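Local coordinates for VgrG protein (Vibrio cholerae, PDB 4E1D) that probably cross-links host actin covalently in an ATP-dependent reaction, acting through a domain with a glutamine synthetase-like nucleotide and metal site, at residues 27-32 and 166-171; 32-37 and 87-92; 277-282 and 326-331. All coordinates share one frame; numbering follows the deposited sequence.

Interaction 1: 27-32 and 166-171. With MN (manganese (II) ion), chain D; ADP (adenosine-5'-diphosphate), chain B.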
# COMPACT_ATOMS: atom_id res chain seq x y z
N ILE A 27 -4.62 -1.20 -6.86
CA ILE A 27 -5.51 -2.00 -6.01
C ILE A 27 -4.87 -3.29 -5.52
O ILE A 27 -3.99 -3.83 -6.18
CB ILE A 27 -6.93 -2.23 -6.63
CG1 ILE A 27 -6.87 -3.07 -7.92
CG2 ILE A 27 -7.70 -0.90 -6.83
CD1 ILE A 27 -8.16 -3.73 -8.36
N GLU A 28 -5.32 -3.77 -4.36
CA GLU A 28 -4.87 -5.02 -3.75
C GLU A 28 -6.12 -5.84 -3.53
O GLU A 28 -7.11 -5.32 -3.04
CB GLU A 28 -4.15 -4.78 -2.43
CG GLU A 28 -2.78 -4.15 -2.60
CD GLU A 28 -2.20 -3.66 -1.29
OE1 GLU A 28 -2.56 -2.53 -0.87
OE2 GLU A 28 -1.42 -4.41 -0.67
N ASN A 29 -6.08 -7.11 -3.94
CA ASN A 29 -7.23 -8.00 -3.87
C ASN A 29 -6.87 -9.38 -3.34
O ASN A 29 -6.41 -10.22 -4.10
CB ASN A 29 -7.89 -8.07 -5.25
CG ASN A 29 -9.25 -8.71 -5.30
OD1 ASN A 29 -10.03 -8.65 -4.35
ND2 ASN A 29 -9.57 -9.28 -6.45
N GLU A 30 -7.09 -9.60 -2.03
CA GLU A 30 -6.81 -10.88 -1.39
C GLU A 30 -7.95 -11.86 -1.73
O GLU A 30 -9.12 -11.58 -1.45
CB GLU A 30 -6.60 -10.73 0.12
CG GLU A 30 -6.04 -11.97 0.78
CD GLU A 30 -6.04 -11.98 2.30
OE1 GLU A 30 -5.18 -12.66 2.89
OE2 GLU A 30 -6.91 -11.30 2.90
N LEU A 31 -7.59 -12.99 -2.35
CA LEU A 31 -8.53 -14.02 -2.77
C LEU A 31 -8.96 -14.95 -1.65
O LEU A 31 -8.22 -15.16 -0.68
CB LEU A 31 -7.99 -14.84 -3.96
CG LEU A 31 -7.63 -14.08 -5.23
CD1 LEU A 31 -6.97 -14.99 -6.21
CD2 LEU A 31 -8.86 -13.43 -5.86
N ALA A 32 -10.18 -15.49 -1.81
CA ALA A 32 -10.80 -16.42 -0.89
C ALA A 32 -11.08 -17.77 -1.58
O ALA A 32 -11.51 -17.78 -2.73
CB ALA A 32 -12.10 -15.82 -0.37
N ILE A 166 -13.72 -19.34 -6.56
CA ILE A 166 -12.73 -18.36 -6.13
C ILE A 166 -13.36 -16.98 -6.21
O ILE A 166 -13.85 -16.58 -7.27
CB ILE A 166 -11.36 -18.51 -6.85
CG1 ILE A 166 -10.79 -19.96 -6.70
CG2 ILE A 166 -10.34 -17.45 -6.40
CD1 ILE A 166 -10.75 -20.57 -5.25
N THR A 167 -13.42 -16.31 -5.06
CA THR A 167 -14.06 -15.00 -4.90
C THR A 167 -13.12 -13.90 -4.37
O THR A 167 -11.98 -14.15 -3.97
CB THR A 167 -15.29 -15.14 -3.96
OG1 THR A 167 -14.87 -15.55 -2.66
CG2 THR A 167 -16.35 -16.09 -4.49
N MET A 168 -13.65 -12.68 -4.36
CA MET A 168 -13.04 -11.46 -3.85
C MET A 168 -14.13 -10.70 -3.08
O MET A 168 -15.29 -10.68 -3.52
CB MET A 168 -12.40 -10.62 -4.97
CG MET A 168 -13.23 -10.52 -6.24
SD MET A 168 -12.25 -10.16 -7.71
CE MET A 168 -11.51 -11.75 -8.02
N THR A 169 -13.77 -10.12 -1.92
CA THR A 169 -14.71 -9.41 -1.04
C THR A 169 -14.13 -8.07 -0.54
O THR A 169 -12.90 -8.00 -0.39
CB THR A 169 -15.21 -10.37 0.07
OG1 THR A 169 -16.35 -9.81 0.74
CG2 THR A 169 -14.14 -10.76 1.08
N PRO A 170 -14.95 -7.01 -0.25
CA PRO A 170 -14.38 -5.74 0.24
C PRO A 170 -13.38 -5.84 1.40
O PRO A 170 -12.45 -5.03 1.44
CB PRO A 170 -15.61 -4.93 0.64
CG PRO A 170 -16.68 -5.44 -0.25
CD PRO A 170 -16.42 -6.90 -0.40
N SER A 171 -13.55 -6.84 2.30
CA SER A 171 -12.65 -7.06 3.45
C SER A 171 -11.21 -7.49 3.06
O SER A 171 -10.28 -7.27 3.84
CB SER A 171 -13.27 -8.01 4.48
OG SER A 171 -13.39 -9.34 3.99
MN MN D . 0.01 -6.06 -0.39
PB ADP B . 2.35 -3.64 0.47
O1B ADP B . 3.24 -4.79 0.72
O2B ADP B . 2.79 -2.45 1.33
O3B ADP B . 0.91 -4.02 0.79
PA ADP B . 2.38 -3.98 -2.48
O1A ADP B . 3.70 -4.04 -3.15
O2A ADP B . 1.84 -5.42 -2.28
O3A ADP B . 2.49 -3.23 -1.07
O5' ADP B . 1.35 -3.17 -3.40
C5' ADP B . 1.52 -1.74 -3.48
C4' ADP B . 0.27 -1.12 -4.05
O4' ADP B . 0.55 0.23 -4.49
C3' ADP B . -0.37 -1.83 -5.23
O3' ADP B . -1.79 -1.91 -5.10
C2' ADP B . 0.11 -1.01 -6.43
O2' ADP B . -0.77 -1.04 -7.55
C1' ADP B . 0.14 0.38 -5.83
N9 ADP B . 1.04 1.33 -6.50
C8 ADP B . 2.36 1.14 -6.80
N7 ADP B . 2.90 2.16 -7.43
C5 ADP B . 1.86 3.08 -7.54
C6 ADP B . 1.77 4.35 -8.14
N6 ADP B . 2.76 4.92 -8.81
N1 ADP B . 0.57 4.98 -8.09
C2 ADP B . -0.46 4.37 -7.48
N3 ADP B . -0.50 3.17 -6.89
C4 ADP B . 0.70 2.57 -6.96
O HOH W 1 -14.06 -18.86 -1.98
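Ala32 and Thr167 form the hydrogen-bonded pair of a short antiparallel strand pairing, a brief one that joins strand 24-32 to the start of strand 167-180, at the far end of the former from its nucleotide contacts. The backbone bond from Ala32 N to Thr167 O is 3.1 Å long, while its return, Thr167 N to Ala32 O, is weak. The segment axes run at 129° to each other, and beyond Met168 and Thr169 segment 166-171 turns a corner at Pro170 and Ser171. A water adds a weak bridge between Ala32 O and Thr167 OG1.

Apolar contacts lie on the Leu31 side. Leu31 spreads its two methyls, CD1 meeting Ile166 CG2 at 4.2 Å and CD2 meeting Met168 CE at 3.8 Å; Phe118 of helix 101-124 packs on both Leu31 and Ile166.

The same strand reaches the metal through Glu28, whose OE2 binds manganese at 2.2 Å beside the ADP oxygen O3B, with Glu90 as a further ligand. Ile27 O weakly accepts from the ribose O3'.

Asn29 and Met168 lie crosswise. With CG anti to the backbone N (chi1 -168°), the Asn29 amide reaches across, OD1 being held by Gln173, and ND2 gives a weak N-H...S bond to Met168 SD at 3.1 Å.

Interaction 2: 32-37 and 87-92. With MN (manganese (II) ion), chain D; ADP (adenosine-5'-diphosphate), chain B.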
# COMPACT_ATOMS: atom_id res chain seq x y z
N ALA A 32 -10.18 -15.49 -1.81
CA ALA A 32 -10.80 -16.42 -0.89
C ALA A 32 -11.08 -17.77 -1.58
O ALA A 32 -11.51 -17.78 -2.73
CB ALA A 32 -12.10 -15.82 -0.37
N GLY A 33 -10.82 -18.86 -0.87
CA GLY A 33 -11.08 -20.21 -1.37
C GLY A 33 -9.87 -21.03 -1.78
O GLY A 33 -10.03 -22.18 -2.21
N LEU A 34 -8.66 -20.44 -1.66
CA LEU A 34 -7.40 -21.10 -2.01
C LEU A 34 -6.19 -20.54 -1.29
O LEU A 34 -6.26 -19.49 -0.63
CB LEU A 34 -7.16 -21.11 -3.55
CG LEU A 34 -7.11 -19.78 -4.34
CD1 LEU A 34 -5.83 -19.03 -4.10
CD2 LEU A 34 -7.13 -20.06 -5.82
N VAL A 35 -5.05 -21.24 -1.46
CA VAL A 35 -3.74 -20.87 -0.95
C VAL A 35 -2.67 -21.10 -2.02
O VAL A 35 -2.90 -21.85 -2.97
CB VAL A 35 -3.33 -21.57 0.38
CG1 VAL A 35 -4.16 -21.07 1.56
CG2 VAL A 35 -3.35 -23.09 0.27
N VAL A 36 -1.51 -20.48 -1.85
CA VAL A 36 -0.33 -20.71 -2.67
C VAL A 36 0.72 -21.27 -1.71
O VAL A 36 0.85 -20.77 -0.60
CB VAL A 36 0.16 -19.50 -3.51
CG1 VAL A 36 0.61 -18.32 -2.64
CG2 VAL A 36 1.26 -19.90 -4.49
N ALA A 37 1.36 -22.37 -2.09
CA ALA A 37 2.43 -22.95 -1.29
C ALA A 37 3.70 -22.79 -2.09
O ALA A 37 3.73 -23.04 -3.30
CB ALA A 37 2.16 -24.40 -0.98
N HIS A 87 0.41 -19.71 1.87
CA HIS A 87 0.04 -18.31 1.98
C HIS A 87 -1.27 -18.04 1.27
O HIS A 87 -1.62 -18.78 0.35
CB HIS A 87 1.11 -17.41 1.33
CG HIS A 87 2.46 -17.46 1.99
ND1 HIS A 87 2.85 -16.50 2.90
CD2 HIS A 87 3.47 -18.34 1.81
CE1 HIS A 87 4.07 -16.84 3.28
NE2 HIS A 87 4.49 -17.94 2.65
N THR A 88 -1.95 -16.95 1.64
CA THR A 88 -3.14 -16.52 0.92
C THR A 88 -2.62 -15.81 -0.36
O THR A 88 -1.50 -15.31 -0.38
CB THR A 88 -4.00 -15.55 1.75
OG1 THR A 88 -3.20 -14.45 2.18
CG2 THR A 88 -4.65 -16.22 2.95
N VAL A 89 -3.43 -15.81 -1.42
CA VAL A 89 -3.05 -15.16 -2.67
C VAL A 89 -3.63 -13.75 -2.68
O VAL A 89 -4.78 -13.54 -2.29
CB VAL A 89 -3.46 -15.97 -3.93
CG1 VAL A 89 -3.26 -15.18 -5.22
CG2 VAL A 89 -2.69 -17.28 -4.00
N GLU A 90 -2.81 -12.78 -3.10
CA GLU A 90 -3.25 -11.41 -3.23
C GLU A 90 -2.90 -10.92 -4.62
O GLU A 90 -1.75 -10.99 -5.03
CB GLU A 90 -2.64 -10.51 -2.16
CG GLU A 90 -3.22 -9.11 -2.15
CD GLU A 90 -2.51 -8.15 -1.23
OE1 GLU A 90 -1.26 -8.03 -1.34
OE2 GLU A 90 -3.19 -7.49 -0.41
N LEU A 91 -3.90 -10.42 -5.33
CA LEU A 91 -3.72 -9.86 -6.67
C LEU A 91 -3.44 -8.36 -6.52
O LEU A 91 -4.27 -7.61 -6.00
CB LEU A 91 -4.93 -10.15 -7.58
CG LEU A 91 -5.43 -11.61 -7.67
CD1 LEU A 91 -6.57 -11.73 -8.66
CD2 LEU A 91 -4.31 -12.59 -8.01
N VAL A 92 -2.23 -7.95 -6.90
CA VAL A 92 -1.76 -6.57 -6.76
C VAL A 92 -1.65 -5.93 -8.15
O VAL A 92 -0.75 -6.26 -8.92
CB VAL A 92 -0.42 -6.54 -5.97
CG1 VAL A 92 0.06 -5.12 -5.77
CG2 VAL A 92 -0.54 -7.25 -4.63
MN MN D . 0.01 -6.06 -0.39
PB ADP B . 2.35 -3.64 0.47
O1B ADP B . 3.24 -4.79 0.72
O2B ADP B . 2.79 -2.45 1.33
O3B ADP B . 0.91 -4.02 0.79
PA ADP B . 2.38 -3.98 -2.48
O1A ADP B . 3.70 -4.04 -3.15
O2A ADP B . 1.84 -5.42 -2.28
O3A ADP B . 2.49 -3.23 -1.07
O5' ADP B . 1.35 -3.17 -3.40
C5' ADP B . 1.52 -1.74 -3.48
C4' ADP B . 0.27 -1.12 -4.05
O4' ADP B . 0.55 0.23 -4.49
C3' ADP B . -0.37 -1.83 -5.23
O3' ADP B . -1.79 -1.91 -5.10
C2' ADP B . 0.11 -1.01 -6.43
O2' ADP B . -0.77 -1.04 -7.55
C1' ADP B . 0.14 0.38 -5.83
N9 ADP B . 1.04 1.33 -6.50
C8 ADP B . 2.36 1.14 -6.80
N7 ADP B . 2.90 2.16 -7.43
C5 ADP B . 1.86 3.08 -7.54
C6 ADP B . 1.77 4.35 -8.14
N6 ADP B . 2.76 4.92 -8.81
N1 ADP B . 0.57 4.98 -8.09
C2 ADP B . -0.46 4.37 -7.48
N3 ADP B . -0.50 3.17 -6.89
C4 ADP B . 0.70 2.57 -6.96
O HOH W 2 -5.95 -16.90 -1.33
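Val89 shows how one branched side chain can fill the corner where two strands diverge. Its CB lies 3.9 Å from Leu34 CD1. At CB the chain splits: CG1, anti to the backbone N (chi1 171°), comes 3.8 Å from Leu31 CD1, while CG2 turns to segment 32-37. There CG2 sits between two neighbours, 3.6 Å from Leu34 CD1 and 3.6 Å from Val36 CB, and the Val36 side chain is roughly perpendicular to that of Val89. Phe118 of helix 101-124 packs against Leu34 as well.

The backbones pair only briefly. Val36 and His87 make an antiparallel hydrogen-bonded pair, Val36 N giving to His87 O at 2.8 Å and His87 N to Val36 O at 2.7 Å. The segment axes lie at 105° to each other, and at the next position a water stands in for a direct bond: it donates to Leu34 O and accepts from Val89 N.

One residue past Val89, Glu90 extends from the strand and binds manganese through OE1 at 2.5 Å, sharing the ion with Glu28 and ADP. Val92 CG1 packs near the nucleotide's O5'. Acidic side chains rising from a sheet to hold a metal at a nucleotide phosphate are consistent with a glutamine synthetase-like active site.

Interaction 3: 277-282 and 326-331. With ADP (adenosine-5'-diphosphate), chain B.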
# COMPACT_ATOMS: atom_id res chain seq x y z
N ILE A 277 -6.48 6.27 6.17
CA ILE A 277 -5.83 6.65 4.93
C ILE A 277 -4.34 6.67 5.33
O ILE A 277 -3.87 7.61 5.97
CB ILE A 277 -6.36 7.99 4.34
CG1 ILE A 277 -7.88 7.89 4.04
CG2 ILE A 277 -5.57 8.40 3.09
CD1 ILE A 277 -8.60 9.20 3.66
N LEU A 278 -3.65 5.55 5.05
CA LEU A 278 -2.25 5.34 5.43
C LEU A 278 -1.19 5.96 4.49
O LEU A 278 -1.06 5.50 3.36
CB LEU A 278 -2.00 3.83 5.68
CG LEU A 278 -0.57 3.39 5.99
CD1 LEU A 278 -0.17 3.76 7.41
CD2 LEU A 278 -0.39 1.90 5.75
N PRO A 279 -0.38 6.96 4.95
CA PRO A 279 0.70 7.49 4.09
C PRO A 279 1.68 6.37 3.74
O PRO A 279 2.10 5.61 4.61
CB PRO A 279 1.34 8.59 4.95
CG PRO A 279 0.30 8.93 5.98
CD PRO A 279 -0.38 7.62 6.27
N ARG A 280 1.96 6.23 2.43
CA ARG A 280 2.83 5.18 1.89
C ARG A 280 4.19 5.68 1.41
O ARG A 280 5.03 4.89 1.00
CB ARG A 280 2.10 4.41 0.77
CG ARG A 280 0.92 3.54 1.25
CD ARG A 280 1.35 2.28 2.02
NE ARG A 280 2.13 1.36 1.19
CZ ARG A 280 3.44 1.15 1.31
NH1 ARG A 280 4.13 1.78 2.25
NH2 ARG A 280 4.06 0.29 0.51
N THR A 281 4.41 7.00 1.47
CA THR A 281 5.65 7.64 1.04
C THR A 281 6.39 8.19 2.26
O THR A 281 5.75 8.65 3.21
CB THR A 281 5.34 8.73 -0.03
OG1 THR A 281 4.54 8.17 -1.07
CG2 THR A 281 6.60 9.36 -0.64
N LYS A 282 7.74 8.12 2.23
CA LYS A 282 8.65 8.62 3.27
C LYS A 282 8.40 10.12 3.46
O LYS A 282 8.56 10.88 2.50
CB LYS A 282 10.11 8.36 2.85
CG LYS A 282 11.16 8.72 3.87
CD LYS A 282 12.56 8.64 3.25
CE LYS A 282 13.08 7.22 3.14
NZ LYS A 282 14.40 7.16 2.49
N GLY A 326 12.68 8.43 8.40
CA GLY A 326 11.86 7.38 8.98
C GLY A 326 10.55 7.21 8.24
O GLY A 326 9.99 8.19 7.74
N GLU A 327 10.09 5.97 8.13
CA GLU A 327 8.86 5.64 7.41
C GLU A 327 7.67 5.57 8.36
O GLU A 327 7.84 5.21 9.53
CB GLU A 327 9.01 4.29 6.68
CG GLU A 327 10.10 4.24 5.61
CD GLU A 327 9.77 4.78 4.22
OE1 GLU A 327 8.67 5.33 4.02
OE2 GLU A 327 10.64 4.64 3.33
N VAL A 328 6.47 5.90 7.86
CA VAL A 328 5.22 5.86 8.62
C VAL A 328 4.89 4.41 9.04
O VAL A 328 4.62 4.18 10.21
CB VAL A 328 4.06 6.54 7.82
CG1 VAL A 328 2.68 6.23 8.40
CG2 VAL A 328 4.27 8.05 7.72
N ALA A 329 4.95 3.46 8.08
CA ALA A 329 4.66 2.04 8.29
C ALA A 329 5.43 1.11 7.31
O ALA A 329 4.85 0.53 6.39
CB ALA A 329 3.16 1.79 8.19
N GLY A 330 6.74 0.98 7.55
CA GLY A 330 7.63 0.14 6.75
C GLY A 330 7.98 0.75 5.41
O GLY A 330 7.58 1.88 5.12
N HIS A 331 8.72 -0.02 4.58
CA HIS A 331 9.17 0.40 3.24
C HIS A 331 8.09 1.14 2.47
O HIS A 331 6.98 0.63 2.31
CB HIS A 331 9.74 -0.78 2.43
CG HIS A 331 10.21 -0.41 1.05
ND1 HIS A 331 11.24 0.50 0.86
CD2 HIS A 331 9.77 -0.84 -0.16
CE1 HIS A 331 11.39 0.60 -0.45
NE2 HIS A 331 10.54 -0.19 -1.11
PB ADP B . 2.35 -3.64 0.47
O1B ADP B . 3.24 -4.79 0.72
O2B ADP B . 2.79 -2.45 1.33
O3B ADP B . 0.91 -4.02 0.79
PA ADP B . 2.38 -3.98 -2.48
O1A ADP B . 3.70 -4.04 -3.15
O2A ADP B . 1.84 -5.42 -2.28
O3A ADP B . 2.49 -3.23 -1.07
O5' ADP B . 1.35 -3.17 -3.40
C5' ADP B . 1.52 -1.74 -3.48
C4' ADP B . 0.27 -1.12 -4.05
O4' ADP B . 0.55 0.23 -4.49
C3' ADP B . -0.37 -1.83 -5.23
O3' ADP B . -1.79 -1.91 -5.10
C2' ADP B . 0.11 -1.01 -6.43
O2' ADP B . -0.77 -1.04 -7.55
C1' ADP B . 0.14 0.38 -5.83
N9 ADP B . 1.04 1.33 -6.50
C8 ADP B . 2.36 1.14 -6.80
N7 ADP B . 2.90 2.16 -7.43
C5 ADP B . 1.86 3.08 -7.54
C6 ADP B . 1.77 4.35 -8.14
N6 ADP B . 2.76 4.92 -8.81
N1 ADP B . 0.57 4.98 -8.09
C2 ADP B . -0.46 4.37 -7.48
N3 ADP B . -0.50 3.17 -6.89
C4 ADP B . 0.70 2.57 -6.96
O HOH W 3 3.91 3.45 4.70
O HOH W 4 6.15 6.69 5.20
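Val328 lays its isopropyl group against Leu278 and Pro279, a small apolar patch at the end of strand 277-279. Its CG1 is 3.9 Å from Leu278 CD1 and 4.0 Å from Pro279 CD; the Leu278 and Val328 side chains run antiparallel alongside one another, whereas the proline ring is set crosswise to the valine. Leu278 CD1 also meets Ala329 CB, and Ile234 of helix 221-245 packs on both Pro279 and Val328.

The rest of the contact is polar, and much of it runs through water. One water accepts from Val328 N and donates to Glu327 OE1 and, weakly, to Thr281 O, linking the loop to the residues just after the strand. The Glu327 carboxylate lies across the base of Lys282, with OE1 3.4 Å from Lys282 CA, but the lysine tip leads away and makes no ion pair with it; OE2 is taken by Asn334.

Arg280 begins by pointing away from the loop, and bends at chi2 and chi3 bring its guanidinium back. NH1 donates to His331 O at 3.1 Å, with the acceptor in the guanidinium plane, and NH2 adds a weak bond to the same oxygen. A second water, accepting from NH1 and donating to Pro279 O, lies at the same group's edge. These partners would limit its rotation. NH2 comes within 3.1 Å of ADP O2B, so the arrangement is that of an arginine held by a loop carbonyl beside the beta-phosphate of a nucleotide site.

From the N terminus, strand 24-32 runs into interaction 1, then passes through the shared residue Ala32 to strand 34-38, the first side of interaction 2. Interaction 2 closes when strand 85-97 returns, and this loop is nested inside the longer one that interaction 1 closes at 166-171. The two contacts touch, since strand 85-97 also pairs with strand 24-32, and together they bring Glu28 and Glu90 to one manganese ion. Interaction 3 follows in series, closing its own largely helical loop between 277-282 and 326-331. Its centre lies about 23 Å from that of interaction 1, yet both reach the same ADP, which sits between these two parts of the fold.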